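Local structure of NS3-like protein (Alongshan virus, 6M40) at residues A[94-99]-A[126-131]. The protein probably hydrolyses ATP and other nucleoside triphosphates and unwinds RNA through the helicase domain of a flavivirus-like NS3 protein. Residues are numbered along the deposited sequence; the frame is centred on the assembly and turned at random.
Sequences QTLLRY and KVLRAL
Leu97 reaches across from one helix and meets three residues of the other: Val127, Leu128 and Leu131. Its CG is anti to the backbone N (chi1 -173°). CD1 faces Leu131, with Leu97 CD1 3.7 Å from Leu131 CD1. The same methyl also touches Leu128, at 4.0 Å from Leu97 CD1 to Leu128 CD1. Leu97 CD1 also lies 3.9 Å from Val127 CG2. The side chain of Leu97 runs across those of Val127 and Leu131 at about a right angle.

Leu128 answers from the second helix in the same conformation, its CG also anti to the backbone N (chi1 -175°). The same Leu128 CD1 also meets Leu96. Leu96 CD2 lies 4.0 Å from Leu128 CD1, and these two side chains again cross at about a right angle. Leu97 and Leu128 are also the closest backbone pair, 5.8 Å from CA to CA.

No hydrogen bond joins 94-99 to 126-131, and all five touching residues are buried. The segment axes approach to 9.8 Å at an angle of 53°. Leu369 of helix 362-371 packs on both Leu97 and Val127. Lys126 forms a salt bridge with Asp323.

Each helix follows a strand of the parallel sheet, 88-92 before the first and 111-116 before the second. The contact is apolar packing between two helices of the P-loop NTPase fold, in the DEAD domain of a flavivirus-type NS3 helicase.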
loop_
_atom_site.group_PDB
_atom_site.type_symbol
_atom_site.label_atom_id
_atom_site.label_comp_id
_atom_site.label_asym_id
_atom_site.label_seq_id
_atom_site.Cartn_x
_atom_site.Cartn_y
_atom_site.Cartn_z
ATOM N N GLN A 94 -6.474 5.550 4.452
ATOM C CA GLN A 94 -6.079 6.202 5.692
ATOM C C GLN A 94 -7.163 7.148 6.202
ATOM O O GLN A 94 -7.715 6.936 7.286
ATOM C CB GLN A 94 -4.753 6.936 5.485
ATOM C CG GLN A 94 -3.851 6.928 6.720
ATOM C CD GLN A 94 -2.384 7.152 6.395
ATOM O OE1 GLN A 94 -1.948 7.025 5.246
ATOM N NE2 GLN A 94 -1.613 7.483 7.417
ATOM N N THR A 95 -7.497 8.193 5.445
ATOM C CA THR A 95 -8.342 9.206 6.065
ATOM C C THR A 95 -9.807 8.788 6.156
ATOM O O THR A 95 -10.583 9.483 6.811
ATOM C CB THR A 95 -8.257 10.575 5.359
ATOM O OG1 THR A 95 -8.998 10.578 4.133
ATOM C CG2 THR A 95 -6.811 10.982 5.111
ATOM N N LEU A 96 -10.214 7.678 5.542
ATOM C CA LEU A 96 -11.510 7.111 5.891
ATOM C C LEU A 96 -11.441 6.461 7.267
ATOM O O LEU A 96 -12.318 6.667 8.113
ATOM C CB LEU A 96 -11.967 6.081 4.863
ATOM C CG LEU A 96 -13.463 5.716 4.994
ATOM C CD1 LEU A 96 -13.832 4.698 3.961
ATOM C CD2 LEU A 96 -13.873 5.192 6.360
ATOM N N LEU A 97 -10.421 5.637 7.492
ATOM C CA LEU A 97 -10.224 5.070 8.814
ATOM C C LEU A 97 -10.244 6.176 9.858
ATOM O O LEU A 97 -10.978 6.101 10.851
ATOM C CB LEU A 97 -8.915 4.286 8.864
ATOM C CG LEU A 97 -8.691 3.511 10.163
ATOM C CD1 LEU A 97 -9.816 2.515 10.371
ATOM C CD2 LEU A 97 -7.349 2.813 10.164
ATOM N N ARG A 98 -9.464 7.228 9.630
ATOM C CA ARG A 98 -9.411 8.324 10.582
ATOM C C ARG A 98 -10.789 8.918 10.825
ATOM O O ARG A 98 -11.041 9.456 11.904
ATOM C CB ARG A 98 -8.450 9.392 10.074
ATOM C CG ARG A 98 -8.273 10.557 11.040
ATOM C CD ARG A 98 -7.378 11.625 10.441
ATOM N NE ARG A 98 -7.114 12.694 11.395
ATOM C CZ ARG A 98 -6.622 13.884 11.074
ATOM N NH1 ARG A 98 -6.337 14.176 9.811
ATOM N NH2 ARG A 98 -6.420 14.792 12.014
ATOM N N TYR A 99 -11.689 8.823 9.847
ATOM C CA TYR A 99 -13.007 9.434 9.962
ATOM C C TYR A 99 -14.030 8.488 10.578
ATOM O O TYR A 99 -14.711 8.857 11.539
ATOM C CB TYR A 99 -13.468 9.919 8.583
ATOM C CG TYR A 99 -14.931 10.307 8.477
ATOM C CD1 TYR A 99 -15.409 11.494 9.032
ATOM C CD2 TYR A 99 -15.832 9.493 7.806
ATOM C CE1 TYR A 99 -16.745 11.852 8.921
ATOM C CE2 TYR A 99 -17.168 9.836 7.697
ATOM C CZ TYR A 99 -17.619 11.016 8.253
ATOM O OH TYR A 99 -18.947 11.358 8.137
ATOM N N LYS A 126 -5.558 -2.704 6.446
ATOM C CA LYS A 126 -5.947 -3.947 7.100
ATOM C C LYS A 126 -7.065 -3.717 8.105
ATOM O O LYS A 126 -8.112 -4.366 8.041
ATOM C CB LYS A 126 -4.742 -4.566 7.797
ATOM C CG LYS A 126 -3.471 -4.655 6.970
ATOM C CD LYS A 126 -3.391 -5.961 6.204
ATOM C CE LYS A 126 -1.988 -6.236 5.709
ATOM N NZ LYS A 126 -1.848 -7.661 5.303
ATOM N N VAL A 127 -6.853 -2.811 9.059
ATOM C CA VAL A 127 -7.860 -2.598 10.089
ATOM C C VAL A 127 -9.122 -2.017 9.473
ATOM O O VAL A 127 -10.238 -2.335 9.893
ATOM C CB VAL A 127 -7.302 -1.703 11.206
ATOM C CG1 VAL A 127 -5.958 -2.229 11.684
ATOM C CG2 VAL A 127 -7.157 -0.292 10.725
ATOM N N LEU A 128 -8.970 -1.157 8.463
ATOM C CA LEU A 128 -10.139 -0.641 7.760
ATOM C C LEU A 128 -10.952 -1.783 7.162
ATOM O O LEU A 128 -12.180 -1.822 7.296
ATOM C CB LEU A 128 -9.700 0.341 6.674
ATOM C CG LEU A 128 -10.820 1.054 5.927
ATOM C CD1 LEU A 128 -11.731 1.834 6.874
ATOM C CD2 LEU A 128 -10.196 1.981 4.897
ATOM N N ARG A 129 -10.278 -2.723 6.482
ATOM C CA ARG A 129 -10.990 -3.847 5.872
ATOM C C ARG A 129 -11.814 -4.598 6.912
ATOM O O ARG A 129 -12.970 -4.958 6.663
ATOM C CB ARG A 129 -9.998 -4.796 5.188
ATOM C CG ARG A 129 -10.557 -5.491 3.929
ATOM C CD ARG A 129 -9.821 -6.788 3.534
ATOM N NE ARG A 129 -8.425 -6.570 3.166
ATOM C CZ ARG A 129 -7.380 -7.074 3.821
ATOM N NH1 ARG A 129 -7.557 -7.852 4.881
ATOM N NH2 ARG A 129 -6.149 -6.803 3.408
ATOM N N ALA A 130 -11.233 -4.820 8.097
ATOM C CA ALA A 130 -11.929 -5.526 9.169
ATOM C C ALA A 130 -13.132 -4.746 9.680
ATOM O O ALA A 130 -14.171 -5.336 9.998
ATOM C CB ALA A 130 -10.961 -5.799 10.319
ATOM N N LEU A 131 -13.001 -3.424 9.799
ATOM C CA LEU A 131 -14.092 -2.621 10.339
ATOM C C LEU A 131 -15.231 -2.487 9.340
ATOM O O LEU A 131 -16.405 -2.514 9.727
ATOM C CB LEU A 131 -13.563 -1.247 10.755
ATOM C CG LEU A 131 -12.670 -1.268 12.001
ATOM C CD1 LEU A 131 -11.904 0.031 12.165
ATOM C CD2 LEU A 131 -13.497 -1.551 13.260
#